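Local atomic coordinates of heme oxygenase (Chlamydomonas reinhardtii, PDB entry 4RAJ), a protein that probably catalyses the oxygen-dependent opening of heme to biliverdin, releasing iron and carbon monoxide, as heme oxygenases do. Residues 142-147 with 213-218; 47-53 with 161-166; 38-42 with 222-226. One frame throughout, in Å; residues are numbered along the deposited sequence.

Following the chain from its N terminus, the first helix to take part is 29-47, which gives residues 38-42 to contact 3; their partners, 222-226, lie near the end of helix 204-227, so this contact closes the longest loop and holds the other two within it. Contact 2 starts where helix 29-47 passes into helix 50-76 and returns at the end of helix 155-165. Contact 1 joins helix 140-151 to helix 204-227, and its segments alternate with those of contact 2, so these two loops cross. Contacts 1 and 2 lie on opposite sides of the chain's centre, about 27 Å between their centres, whereas contacts 1 and 3 share helix 204-227, their centres about 16 Å apart.

Contact 1: residues 142-147 with 213-218; sequences AHVYTQ and EHLAAF
Two histidines, one from each helix, bridge this buried interface with hydrogen bonds running in opposite directions. Both segments are helical throughout; their axes pass 8.3 Å apart at a signed crossing angle of -46°, and Ala142 and His214 mark the register, CA to CA 5.2 Å. His143, chi1 m, donates from NE2 to Glu213 OE1 at 2.6 Å, a nearly straight His-carboxylate bond, while Glu213 O lies over one face of the imidazole. His214, chi1 t, donates from ND1 to Thr146 OG1 at 2.8 Å. Thr146 takes the m rotamer, and the same OG1 donates to Ala142 O one turn back, at 3.0 Å. Small residues allow the close approach: Ala142 CB meets Glu213 CB at 3.8 Å, and Thr146 CG2 reaches Ala217 CB at 3.6 Å and sits over the Phe218 ring in a CH-pi contact, 4.2 Å from its centroid. Thr146, Gln147 and Phe218 also line the pocket holding a bound polyether, probably from the crystallisation liquor. The polar network runs outward into the all-helical heme oxygenase fold: Tyr125 and His128 of helix 120-135 bond His143 ND1 and Glu213 OE1, Ser28 bonds His214 NE2, and helix 50-76 packs against His143 and Gln147.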
ATOM      1  N   ALA A 142       8.104  -3.321   7.391  1.00 18.28           N
ATOM      2  CA  ALA A 142       8.489  -2.007   6.911  1.00 20.43           C
ATOM      3  C   ALA A 142       7.620  -1.607   5.739  1.00 23.04           C
ATOM      4  O   ALA A 142       7.311  -0.427   5.565  1.00 23.41           O
ATOM      5  CB  ALA A 142       9.977  -1.986   6.509  1.00 23.01           C
ATOM      6  N   HIS A 143       7.224  -2.583   4.927  1.00 17.78           N
ATOM      7  CA  HIS A 143       6.352  -2.264   3.809  1.00 17.01           C
ATOM      8  C   HIS A 143       4.904  -2.055   4.225  1.00 19.05           C
ATOM      9  O   HIS A 143       4.184  -1.275   3.593  1.00 21.98           O
ATOM     10  CB  HIS A 143       6.432  -3.322   2.711  1.00 22.15           C
ATOM     11  CG  HIS A 143       7.778  -3.421   2.071  1.00 31.21           C
ATOM     12  ND1 HIS A 143       7.938  -3.406   0.704  1.00 38.14           N
ATOM     13  CD2 HIS A 143       8.998  -3.695   2.587  1.00 38.09           C
ATOM     14  CE1 HIS A 143       9.222  -3.522   0.414  1.00 37.57           C
ATOM     15  NE2 HIS A 143       9.884  -3.723   1.539  1.00 27.82           N
ATOM     16  N   VAL A 144       4.483  -2.741   5.274  1.00 18.86           N
ATOM     17  CA  VAL A 144       3.194  -2.449   5.885  1.00 19.39           C
ATOM     18  C   VAL A 144       3.189  -1.012   6.391  1.00 26.54           C
ATOM     19  O   VAL A 144       2.234  -0.268   6.170  1.00 23.25           O
ATOM     20  CB  VAL A 144       2.892  -3.400   7.057  1.00 24.80           C
ATOM     21  CG1 VAL A 144       1.615  -2.962   7.797  1.00 21.25           C
ATOM     22  CG2 VAL A 144       2.763  -4.826   6.556  1.00 20.45           C
ATOM     23  N   TYR A 145       4.275  -0.623   7.058  1.00 22.43           N
ATOM     24  CA  TYR A 145       4.367   0.714   7.637  1.00 26.23           C
ATOM     25  C   TYR A 145       4.178   1.780   6.561  1.00 23.61           C
ATOM     26  O   TYR A 145       3.430   2.749   6.751  1.00 25.54           O
ATOM     27  CB  TYR A 145       5.715   0.910   8.366  1.00 24.59           C
ATOM     28  CG  TYR A 145       5.884   2.306   8.925  1.00 26.66           C
ATOM     29  CD1 TYR A 145       5.079   2.756   9.963  1.00 36.03           C
ATOM     30  CD2 TYR A 145       6.853   3.170   8.430  1.00 29.53           C
ATOM     31  CE1 TYR A 145       5.219   4.034  10.484  1.00 37.41           C
ATOM     32  CE2 TYR A 145       7.006   4.456   8.952  1.00 32.99           C
ATOM     33  CZ  TYR A 145       6.182   4.879   9.980  1.00 36.66           C
ATOM     34  OH  TYR A 145       6.312   6.147  10.510  1.00 36.92           O
ATOM     35  N   THR A 146       4.815   1.559   5.415  1.00 18.32           N
ATOM     36  CA  THR A 146       4.784   2.483   4.293  1.00 19.67           C
ATOM     37  C   THR A 146       3.468   2.485   3.517  1.00 22.33           C
ATOM     38  O   THR A 146       2.909   3.543   3.240  1.00 23.96           O
ATOM     39  CB  THR A 146       5.901   2.159   3.292  1.00 22.53           C
ATOM     40  OG1 THR A 146       7.161   2.064   3.986  1.00 29.50           O
ATOM     41  CG2 THR A 146       5.984   3.230   2.209  1.00 24.64           C
ATOM     42  N   GLN A 147       3.009   1.289   3.159  1.00 17.52           N
ATOM     43  CA  GLN A 147       1.876   1.102   2.251  1.00 20.90           C
ATOM     44  C   GLN A 147       0.540   1.165   2.970  1.00 22.91           C
ATOM     45  O   GLN A 147      -0.333   1.953   2.618  1.00 19.73           O
ATOM     46  CB  GLN A 147       1.996  -0.245   1.529  1.00 16.32           C
ATOM     47  CG  GLN A 147       3.334  -0.460   0.766  1.00 18.10           C
ATOM     48  CD  GLN A 147       3.409   0.338  -0.514  1.00 21.04           C
ATOM     49  OE1 GLN A 147       2.586   1.219  -0.756  1.00 23.35           O
ATOM     50  NE2 GLN A 147       4.397   0.026  -1.362  1.00 21.37           N
ATOM     51  N   GLU A 213      14.117  -0.866   3.716  1.00 23.16           N
ATOM     52  CA  GLU A 213      12.944  -1.398   3.045  1.00 22.67           C
ATOM     53  C   GLU A 213      11.826  -0.355   2.965  1.00 28.82           C
ATOM     54  O   GLU A 213      11.071  -0.342   2.003  1.00 23.30           O
ATOM     55  CB  GLU A 213      12.459  -2.668   3.741  1.00 19.69           C
ATOM     56  CG  GLU A 213      13.391  -3.857   3.476  1.00 25.86           C
ATOM     57  CD  GLU A 213      13.512  -4.192   1.997  1.00 30.64           C
ATOM     58  OE1 GLU A 213      12.482  -4.167   1.279  1.00 26.57           O
ATOM     59  OE2 GLU A 213      14.645  -4.477   1.549  1.00 31.55           O
ATOM     60  N   HIS A 214      11.740   0.509   3.977  1.00 27.66           N
ATOM     61  CA  HIS A 214      10.821   1.656   3.989  1.00 27.02           C
ATOM     62  C   HIS A 214      11.104   2.568   2.776  1.00 27.18           C
ATOM     63  O   HIS A 214      10.196   2.940   2.038  1.00 22.30           O
ATOM     64  CB  HIS A 214      10.977   2.410   5.322  1.00 25.23           C
ATOM     65  CG  HIS A 214      10.222   3.704   5.419  1.00 30.39           C
ATOM     66  ND1 HIS A 214       8.847   3.779   5.365  1.00 28.36           N
ATOM     67  CD2 HIS A 214      10.662   4.971   5.622  1.00 28.44           C
ATOM     68  CE1 HIS A 214       8.471   5.038   5.519  1.00 25.45           C
ATOM     69  NE2 HIS A 214       9.554   5.783   5.663  1.00 28.36           N
ATOM     70  N   LEU A 215      12.373   2.911   2.563  1.00 21.88           N
ATOM     71  CA  LEU A 215      12.743   3.734   1.414  1.00 21.43           C
ATOM     72  C   LEU A 215      12.446   2.995   0.109  1.00 21.15           C
ATOM     73  O   LEU A 215      12.043   3.603  -0.885  1.00 26.27           O
ATOM     74  CB  LEU A 215      14.231   4.114   1.480  1.00 24.10           C
ATOM     75  CG  LEU A 215      14.641   4.960   2.679  1.00 27.54           C
ATOM     76  CD1 LEU A 215      16.164   5.134   2.689  1.00 22.31           C
ATOM     77  CD2 LEU A 215      13.933   6.309   2.650  1.00 27.28           C
ATOM     78  N   ALA A 216      12.666   1.680   0.111  1.00 24.66           N
ATOM     79  CA  ALA A 216      12.481   0.881  -1.103  1.00 25.97           C
ATOM     80  C   ALA A 216      11.018   0.874  -1.530  1.00 24.90           C
ATOM     81  O   ALA A 216      10.718   0.840  -2.725  1.00 23.53           O
ATOM     82  CB  ALA A 216      12.971  -0.556  -0.901  1.00 21.17           C
ATOM     83  N   ALA A 217      10.112   0.901  -0.556  1.00 20.25           N
ATOM     84  CA  ALA A 217       8.683   0.910  -0.874  1.00 19.48           C
ATOM     85  C   ALA A 217       8.320   2.179  -1.631  1.00 21.65           C
ATOM     86  O   ALA A 217       7.574   2.125  -2.609  1.00 23.35           O
ATOM     87  CB  ALA A 217       7.847   0.772   0.396  1.00 20.28           C
ATOM     88  N   PHE A 218       8.855   3.323  -1.203  1.00 24.55           N
ATOM     89  CA  PHE A 218       8.655   4.562  -1.963  1.00 23.72           C
ATOM     90  C   PHE A 218       9.233   4.418  -3.365  1.00 22.34           C
ATOM     91  O   PHE A 218       8.613   4.805  -4.357  1.00 23.05           O
ATOM     92  CB  PHE A 218       9.306   5.762  -1.269  1.00 24.08           C
ATOM     93  CG  PHE A 218       8.528   6.292  -0.108  1.00 25.79           C
ATOM     94  CD1 PHE A 218       7.535   7.246  -0.303  1.00 31.08           C
ATOM     95  CD2 PHE A 218       8.792   5.857   1.181  1.00 22.95           C
ATOM     96  CE1 PHE A 218       6.814   7.749   0.769  1.00 31.46           C
ATOM     97  CE2 PHE A 218       8.070   6.352   2.259  1.00 32.37           C
ATOM     98  CZ  PHE A 218       7.078   7.295   2.050  1.00 35.37           C
TER

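Contact 2: residues 47-53 with 161-166; sequences FSDKDLY and WARKIF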
ATOM      1  N   PHE A  47      -8.610  11.396 -12.680  1.00 21.87           N
ATOM      2  CA  PHE A  47      -9.999  11.748 -12.391  1.00 22.31           C
ATOM      3  C   PHE A  47     -10.753  12.200 -13.635  1.00 22.64           C
ATOM      4  O   PHE A  47     -11.970  12.382 -13.599  1.00 22.95           O
ATOM      5  CB  PHE A  47     -10.074  12.838 -11.326  1.00 23.10           C
ATOM      6  CG  PHE A  47      -9.715  12.357  -9.955  1.00 24.70           C
ATOM      7  CD1 PHE A  47     -10.215  11.155  -9.484  1.00 30.18           C
ATOM      8  CD2 PHE A  47      -8.891  13.108  -9.137  1.00 27.35           C
ATOM      9  CE1 PHE A  47      -9.889  10.699  -8.217  1.00 31.28           C
ATOM     10  CE2 PHE A  47      -8.561  12.659  -7.871  1.00 32.30           C
ATOM     11  CZ  PHE A  47      -9.061  11.449  -7.413  1.00 26.20           C
ATOM     12  N   SER A  48     -10.040  12.355 -14.747  1.00 23.03           N
ATOM     13  CA  SER A  48     -10.697  12.751 -15.988  1.00 22.88           C
ATOM     14  C   SER A  48     -11.499  11.594 -16.576  1.00 25.22           C
ATOM     15  O   SER A  48     -12.379  11.808 -17.429  1.00 22.53           O
ATOM     16  CB  SER A  48      -9.673  13.262 -17.013  1.00 31.29           C
ATOM     17  OG  SER A  48      -8.886  12.185 -17.513  1.00 35.87           O
ATOM     18  N   ASP A  49     -11.230  10.379 -16.095  1.00 22.48           N
ATOM     19  CA  ASP A  49     -11.848   9.166 -16.646  1.00 27.15           C
ATOM     20  C   ASP A  49     -11.842   8.038 -15.609  1.00 22.88           C
ATOM     21  O   ASP A  49     -10.770   7.566 -15.232  1.00 23.15           O
ATOM     22  CB  ASP A  49     -11.086   8.730 -17.906  1.00 26.51           C
ATOM     23  CG  ASP A  49     -11.750   7.573 -18.644  1.00 35.01           C
ATOM     24  OD1 ASP A  49     -12.494   6.774 -18.029  1.00 35.14           O
ATOM     25  OD2 ASP A  49     -11.517   7.468 -19.869  1.00 37.96           O
ATOM     26  N   LYS A  50     -13.020   7.574 -15.183  1.00 24.77           N
ATOM     27  CA  LYS A  50     -13.057   6.582 -14.108  1.00 22.51           C
ATOM     28  C   LYS A  50     -12.355   5.303 -14.538  1.00 26.23           C
ATOM     29  O   LYS A  50     -11.807   4.587 -13.704  1.00 24.80           O
ATOM     30  CB  LYS A  50     -14.491   6.264 -13.672  1.00 27.38           C
ATOM     31  CG  LYS A  50     -15.508   6.198 -14.775  1.00 37.96           C
ATOM     32  CD  LYS A  50     -16.894   5.958 -14.186  1.00 57.43           C
ATOM     33  CE  LYS A  50     -17.193   6.913 -13.032  1.00 65.25           C
ATOM     34  NZ  LYS A  50     -18.555   6.702 -12.455  1.00 68.69           N
ATOM     35  N   ASP A  51     -12.353   5.015 -15.838  1.00 21.40           N
ATOM     36  CA  ASP A  51     -11.658   3.816 -16.316  1.00 25.03           C
ATOM     37  C   ASP A  51     -10.138   3.944 -16.137  1.00 24.92           C
ATOM     38  O   ASP A  51      -9.457   2.977 -15.797  1.00 23.82           O
ATOM     39  CB  ASP A  51     -11.985   3.540 -17.788  1.00 32.77           C
ATOM     40  CG  ASP A  51     -13.459   3.223 -18.025  1.00 44.82           C
ATOM     41  OD1 ASP A  51     -14.148   2.727 -17.103  1.00 42.65           O
ATOM     42  OD2 ASP A  51     -13.927   3.460 -19.160  1.00 51.05           O
ATOM     43  N   LEU A  52      -9.612   5.141 -16.382  1.00 21.59           N
ATOM     44  CA  LEU A  52      -8.199   5.408 -16.183  1.00 21.13           C
ATOM     45  C   LEU A  52      -7.853   5.285 -14.705  1.00 18.82           C
ATOM     46  O   LEU A  52      -6.886   4.630 -14.334  1.00 19.27           O
ATOM     47  CB  LEU A  52      -7.852   6.807 -16.686  1.00 26.65           C
ATOM     48  CG  LEU A  52      -6.530   7.017 -17.393  1.00 43.18           C
ATOM     49  CD1 LEU A  52      -6.297   5.880 -18.377  1.00 38.19           C
ATOM     50  CD2 LEU A  52      -6.600   8.362 -18.116  1.00 41.46           C
ATOM     51  N   TYR A  53      -8.678   5.919 -13.878  1.00 20.57           N
ATOM     52  CA  TYR A  53      -8.534   5.869 -12.438  1.00 19.19           C
ATOM     53  C   TYR A  53      -8.463   4.421 -11.935  1.00 20.35           C
ATOM     54  O   TYR A  53      -7.566   4.042 -11.176  1.00 19.06           O
ATOM     55  CB  TYR A  53      -9.705   6.617 -11.786  1.00 17.25           C
ATOM     56  CG  TYR A  53      -9.773   6.471 -10.290  1.00 19.07           C
ATOM     57  CD1 TYR A  53      -8.919   7.191  -9.461  1.00 18.08           C
ATOM     58  CD2 TYR A  53     -10.691   5.611  -9.701  1.00 20.04           C
ATOM     59  CE1 TYR A  53      -8.985   7.056  -8.077  1.00 24.15           C
ATOM     60  CE2 TYR A  53     -10.765   5.472  -8.330  1.00 24.81           C
ATOM     61  CZ  TYR A  53      -9.918   6.196  -7.525  1.00 27.10           C
ATOM     62  OH  TYR A  53      -9.992   6.051  -6.164  1.00 23.81           O
ATOM     63  N   TRP A 161     -11.997  12.955  -3.117  1.00 22.23           N
ATOM     64  CA  TRP A 161     -12.014  13.447  -4.493  1.00 23.72           C
ATOM     65  C   TRP A 161     -12.746  12.488  -5.418  1.00 23.13           C
ATOM     66  O   TRP A 161     -13.550  12.918  -6.243  1.00 24.51           O
ATOM     67  CB  TRP A 161     -10.590  13.681  -5.017  1.00 23.55           C
ATOM     68  CG  TRP A 161     -10.055  15.038  -4.716  1.00 28.64           C
ATOM     69  CD1 TRP A 161      -9.014  15.346  -3.892  1.00 42.30           C
ATOM     70  CD2 TRP A 161     -10.541  16.281  -5.232  1.00 29.30           C
ATOM     71  NE1 TRP A 161      -8.823  16.707  -3.862  1.00 38.80           N
ATOM     72  CE2 TRP A 161      -9.746  17.302  -4.678  1.00 36.27           C
ATOM     73  CE3 TRP A 161     -11.581  16.630  -6.099  1.00 37.13           C
ATOM     74  CZ2 TRP A 161      -9.952  18.653  -4.972  1.00 37.76           C
ATOM     75  CZ3 TRP A 161     -11.788  17.970  -6.384  1.00 34.19           C
ATOM     76  CH2 TRP A 161     -10.974  18.964  -5.824  1.00 41.72           C
ATOM     77  N   ALA A 162     -12.476  11.194  -5.290  1.00 19.78           N
ATOM     78  CA  ALA A 162     -13.186  10.207  -6.105  1.00 21.69           C
ATOM     79  C   ALA A 162     -14.696  10.334  -5.928  1.00 27.67           C
ATOM     80  O   ALA A 162     -15.454  10.338  -6.908  1.00 22.52           O
ATOM     81  CB  ALA A 162     -12.730   8.785  -5.753  1.00 19.06           C
ATOM     82  N   ARG A 163     -15.138  10.446  -4.675  1.00 24.91           N
ATOM     83  CA  ARG A 163     -16.568  10.521  -4.404  1.00 25.08           C
ATOM     84  C   ARG A 163     -17.174  11.801  -4.992  1.00 24.38           C
ATOM     85  O   ARG A 163     -18.282  11.785  -5.525  1.00 27.45           O
ATOM     86  CB  ARG A 163     -16.833  10.435  -2.899  1.00 21.92           C
ATOM     87  CG  ARG A 163     -18.302  10.558  -2.512  1.00 28.78           C
ATOM     88  CD  ARG A 163     -18.652   9.678  -1.312  1.00 37.99           C
ATOM     89  NE  ARG A 163     -18.655   8.255  -1.656  1.00 30.13           N
ATOM     90  CZ  ARG A 163     -17.735   7.380  -1.271  1.00 29.21           C
ATOM     91  NH1 ARG A 163     -17.838   6.112  -1.661  1.00 27.44           N
ATOM     92  NH2 ARG A 163     -16.716   7.762  -0.503  1.00 28.34           N
ATOM     93  N   LYS A 164     -16.429  12.897  -4.922  1.00 24.01           N
ATOM     94  CA  LYS A 164     -16.907  14.175  -5.436  1.00 27.73           C
ATOM     95  C   LYS A 164     -16.991  14.174  -6.965  1.00 29.56           C
ATOM     96  O   LYS A 164     -18.022  14.499  -7.546  1.00 26.57           O
ATOM     97  CB  LYS A 164     -15.994  15.313  -4.962  1.00 28.50           C
ATOM     98  CG  LYS A 164     -16.504  16.708  -5.317  1.00 39.48           C
ATOM     99  CD  LYS A 164     -15.543  17.781  -4.841  1.00 48.10           C
ATOM    100  CE  LYS A 164     -16.236  19.133  -4.710  1.00 59.88           C
ATOM    101  NZ  LYS A 164     -17.056  19.210  -3.464  1.00 60.40           N
ATOM    102  N   ILE A 165     -15.900  13.803  -7.614  1.00 27.38           N
ATOM    103  CA  ILE A 165     -15.813  13.899  -9.062  1.00 26.55           C
ATOM    104  C   ILE A 165     -16.646  12.830  -9.771  1.00 29.52           C
ATOM    105  O   ILE A 165     -17.284  13.107 -10.793  1.00 29.67           O
ATOM    106  CB  ILE A 165     -14.347  13.821  -9.516  1.00 28.57           C
ATOM    107  CG1 ILE A 165     -13.585  15.038  -8.984  1.00 31.73           C
ATOM    108  CG2 ILE A 165     -14.248  13.755 -11.035  1.00 29.62           C
ATOM    109  CD1 ILE A 165     -12.124  15.072  -9.358  1.00 34.13           C
ATOM    110  N   PHE A 166     -16.663  11.620  -9.221  1.00 26.32           N
ATOM    111  CA  PHE A 166     -17.391  10.523  -9.850  1.00 26.91           C
ATOM    112  C   PHE A 166     -18.816  10.423  -9.343  1.00 31.85           C
ATOM    113  O   PHE A 166     -19.545   9.523  -9.746  1.00 30.81           O
ATOM    114  CB  PHE A 166     -16.684   9.191  -9.617  1.00 24.27           C
ATOM    115  CG  PHE A 166     -15.325   9.103 -10.258  1.00 26.58           C
ATOM    116  CD1 PHE A 166     -15.055   9.763 -11.448  1.00 23.85           C
ATOM    117  CD2 PHE A 166     -14.320   8.358  -9.665  1.00 26.55           C
ATOM    118  CE1 PHE A 166     -13.809   9.687 -12.042  1.00 30.44           C
ATOM    119  CE2 PHE A 166     -13.064   8.276 -10.251  1.00 24.42           C
ATOM    120  CZ  PHE A 166     -12.808   8.946 -11.441  1.00 28.13           C
TER
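Phe166 and Phe47 carry this contact, each losing more than 110 Å² to the opposite segment, and Lys50 comes third. The ring of Phe166 slots between the end of helix 29-47 and the first turn of helix 50-76. Lys50 CB covers one face in a CH-pi contact, 4.0 Å from the ring centroid, with Lys50 CA 3.6 Å from Phe166 CZ. The edge of Phe166 points at the face of Tyr53, CE2 to Tyr53 CD2 3.6 Å, in an edge-to-face pair whose centroids are 5.4 Å apart. Phe47 turns its own edge toward Phe166 in an offset edge-to-face pair, planes at 70°. With Trp161 these three rings form an aromatic cluster, which ties the turn between two early helices of the heme oxygenase fold to the end of helix 155-165. No hydrogen bond crosses, so the join rests on apolar packing. Phe47 spreads along the helix: its CZ is 3.6 Å from Trp161 CB, its CB 3.6 Å from Ile165 CD1, and its CE1 4.2 Å from Ala162 CB. Asp49 N-caps helix 50-76, its OD1 accepting from Asp51 N at 2.8 Å. Outside the two segments, Phe177 packs on Tyr53 and Tyr106 of helix 96-107 touches Lys50.

Contact 3: residues 38-42 with 222-226; sequences LVNAR and NAIIK
Leu38 opens the first segment and buries more surface here than any other residue. Both segments are helical and run in nearly the same direction, 22° apart, their axes 10.9 Å from each other at the closest, so the two helices meet mainly through side chains. The nearest CA pair is Leu38 and Asn222, at 7.4 Å. Leu38 points its CA-CB bond toward the other helix with chi1 at -137° and chi2 p, which together put CD2 3.7 Å from Asn222 CB and 4.0 Å from Lys226 CG, while CG lies 4.1 Å from Ile225 CG2. The amide of Asn222 is held by Ser35. Val39, chi1 t, comes in from the flank, CG2 to Ile225 CD1 3.8 Å. Arg42 starts m and then runs extended, chi2 and chi3 both t, bringing CD within 3.5 Å of Ile225 CG2; with chi4 at 74° its NH1 curls back to donate to Leu38 O at 3.1 Å. Ile225, chi1 m, thus fills the space between Leu38, Val39 and Arg42, and Phe60 of helix 50-76 also packs on it. This side-chain packing joins helix 29-47 to helix 204-227 in the all-helical heme oxygenase fold, and Ile225 lines the polyether pocket.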
ATOM      1  N   LEU A  38       4.535  13.398  -7.710  1.00 26.66           N
ATOM      2  CA  LEU A  38       4.228  12.378  -8.713  1.00 23.15           C
ATOM      3  C   LEU A  38       2.748  12.035  -8.697  1.00 21.72           C
ATOM      4  O   LEU A  38       2.082  12.034  -9.735  1.00 25.63           O
ATOM      5  CB  LEU A  38       5.032  11.109  -8.441  1.00 29.20           C
ATOM      6  CG  LEU A  38       5.702  10.335  -9.562  1.00 45.15           C
ATOM      7  CD1 LEU A  38       6.664  11.250 -10.305  1.00 40.36           C
ATOM      8  CD2 LEU A  38       6.444   9.144  -8.967  1.00 45.46           C
ATOM      9  N   VAL A  39       2.246  11.716  -7.507  1.00 21.66           N
ATOM     10  CA  VAL A  39       0.832  11.351  -7.344  1.00 22.32           C
ATOM     11  C   VAL A  39      -0.109  12.517  -7.662  1.00 27.09           C
ATOM     12  O   VAL A  39      -1.025  12.373  -8.482  1.00 29.04           O
ATOM     13  CB  VAL A  39       0.559  10.845  -5.932  1.00 27.69           C
ATOM     14  CG1 VAL A  39      -0.932  10.599  -5.743  1.00 22.08           C
ATOM     15  CG2 VAL A  39       1.378   9.561  -5.673  1.00 27.96           C
ATOM     16  N   ASN A  40       0.107  13.667  -7.032  1.00 23.58           N
ATOM     17  CA  ASN A  40      -0.760  14.804  -7.326  1.00 30.26           C
ATOM     18  C   ASN A  40      -0.724  15.208  -8.805  1.00 23.90           C
ATOM     19  O   ASN A  40      -1.745  15.593  -9.366  1.00 35.04           O
ATOM     20  CB  ASN A  40      -0.410  16.015  -6.451  1.00 32.73           C
ATOM     21  CG  ASN A  40      -0.602  15.740  -4.967  1.00 40.66           C
ATOM     22  OD1 ASN A  40       0.322  15.846  -4.178  1.00 63.27           O
ATOM     23  ND2 ASN A  40      -1.803  15.329  -4.601  1.00 52.27           N
ATOM     24  N   ALA A  41       0.438  15.118  -9.438  1.00 26.98           N
ATOM     25  CA  ALA A  41       0.548  15.479 -10.858  1.00 29.90           C
ATOM     26  C   ALA A  41      -0.256  14.552 -11.757  1.00 41.38           C
ATOM     27  O   ALA A  41      -0.540  14.894 -12.909  1.00 46.84           O
ATOM     28  CB  ALA A  41       1.982  15.483 -11.298  1.00 29.36           C
ATOM     29  N   ARG A  42      -0.603  13.373 -11.247  1.00 28.43           N
ATOM     30  CA  ARG A  42      -1.323  12.395 -12.058  1.00 32.81           C
ATOM     31  C   ARG A  42      -2.804  12.260 -11.677  1.00 33.92           C
ATOM     32  O   ARG A  42      -3.591  11.759 -12.462  1.00 26.58           O
ATOM     33  CB  ARG A  42      -0.628  11.045 -11.974  1.00 37.87           C
ATOM     34  CG  ARG A  42       0.556  10.958 -12.947  1.00 36.35           C
ATOM     35  CD  ARG A  42       1.398   9.725 -12.716  1.00 45.61           C
ATOM     36  NE  ARG A  42       2.602   9.721 -13.548  1.00 41.63           N
ATOM     37  CZ  ARG A  42       3.676  10.486 -13.339  1.00 45.30           C
ATOM     38  NH1 ARG A  42       3.711  11.346 -12.324  1.00 41.15           N
ATOM     39  NH2 ARG A  42       4.716  10.401 -14.158  1.00 36.29           N
ATOM     40  N   ASN A 222       7.093   4.646  -6.773  1.00 20.76           N
ATOM     41  CA  ASN A 222       7.332   5.703  -7.763  1.00 21.57           C
ATOM     42  C   ASN A 222       7.566   5.114  -9.153  1.00 21.69           C
ATOM     43  O   ASN A 222       7.073   5.636 -10.150  1.00 20.74           O
ATOM     44  CB  ASN A 222       8.509   6.575  -7.328  1.00 22.13           C
ATOM     45  CG  ASN A 222       8.155   7.469  -6.158  1.00 28.78           C
ATOM     46  OD1 ASN A 222       7.005   7.481  -5.697  1.00 25.68           O
ATOM     47  ND2 ASN A 222       9.134   8.211  -5.657  1.00 30.25           N
ATOM     48  N   ALA A 223       8.285   3.998  -9.194  1.00 19.37           N
ATOM     49  CA  ALA A 223       8.567   3.297 -10.440  1.00 25.22           C
ATOM     50  C   ALA A 223       7.286   2.795 -11.085  1.00 19.07           C
ATOM     51  O   ALA A 223       7.106   2.892 -12.298  1.00 21.38           O
ATOM     52  CB  ALA A 223       9.520   2.136 -10.180  1.00 24.78           C
ATOM     53  N   ILE A 224       6.398   2.253 -10.263  1.00 20.53           N
ATOM     54  CA  ILE A 224       5.120   1.714 -10.733  1.00 16.83           C
ATOM     55  C   ILE A 224       4.221   2.836 -11.266  1.00 22.31           C
ATOM     56  O   ILE A 224       3.600   2.715 -12.330  1.00 17.37           O
ATOM     57  CB  ILE A 224       4.437   0.935  -9.608  1.00 18.66           C
ATOM     58  CG1 ILE A 224       5.273  -0.313  -9.281  1.00 21.54           C
ATOM     59  CG2 ILE A 224       3.016   0.540  -9.976  1.00 16.89           C
ATOM     60  CD1 ILE A 224       4.858  -1.036  -8.001  1.00 18.90           C
ATOM     61  N   ILE A 225       4.180   3.939 -10.533  1.00 18.16           N
ATOM     62  CA  ILE A 225       3.431   5.116 -10.964  1.00 20.68           C
ATOM     63  C   ILE A 225       3.943   5.672 -12.298  1.00 23.70           C
ATOM     64  O   ILE A 225       3.163   5.990 -13.201  1.00 26.66           O
ATOM     65  CB  ILE A 225       3.494   6.210  -9.892  1.00 21.96           C
ATOM     66  CG1 ILE A 225       2.706   5.765  -8.659  1.00 21.28           C
ATOM     67  CG2 ILE A 225       2.906   7.508 -10.411  1.00 21.14           C
ATOM     68  CD1 ILE A 225       3.018   6.564  -7.426  1.00 23.49           C
ATOM     69  N   LYS A 226       5.259   5.770 -12.432  1.00 21.71           N
ATOM     70  CA  LYS A 226       5.835   6.360 -13.639  1.00 21.94           C
ATOM     71  C   LYS A 226       5.667   5.453 -14.850  1.00 27.05           C
ATOM     72  O   LYS A 226       5.589   5.929 -15.981  1.00 30.40           O
ATOM     73  CB  LYS A 226       7.313   6.686 -13.416  1.00 24.79           C
ATOM     74  CG  LYS A 226       7.492   7.949 -12.600  1.00 27.74           C
ATOM     75  CD  LYS A 226       8.945   8.371 -12.514  1.00 35.31           C
ATOM     76  CE  LYS A 226       9.741   7.386 -11.681  1.00 43.62           C
ATOM     77  NZ  LYS A 226      11.042   7.974 -11.248  1.00 48.53           N
TER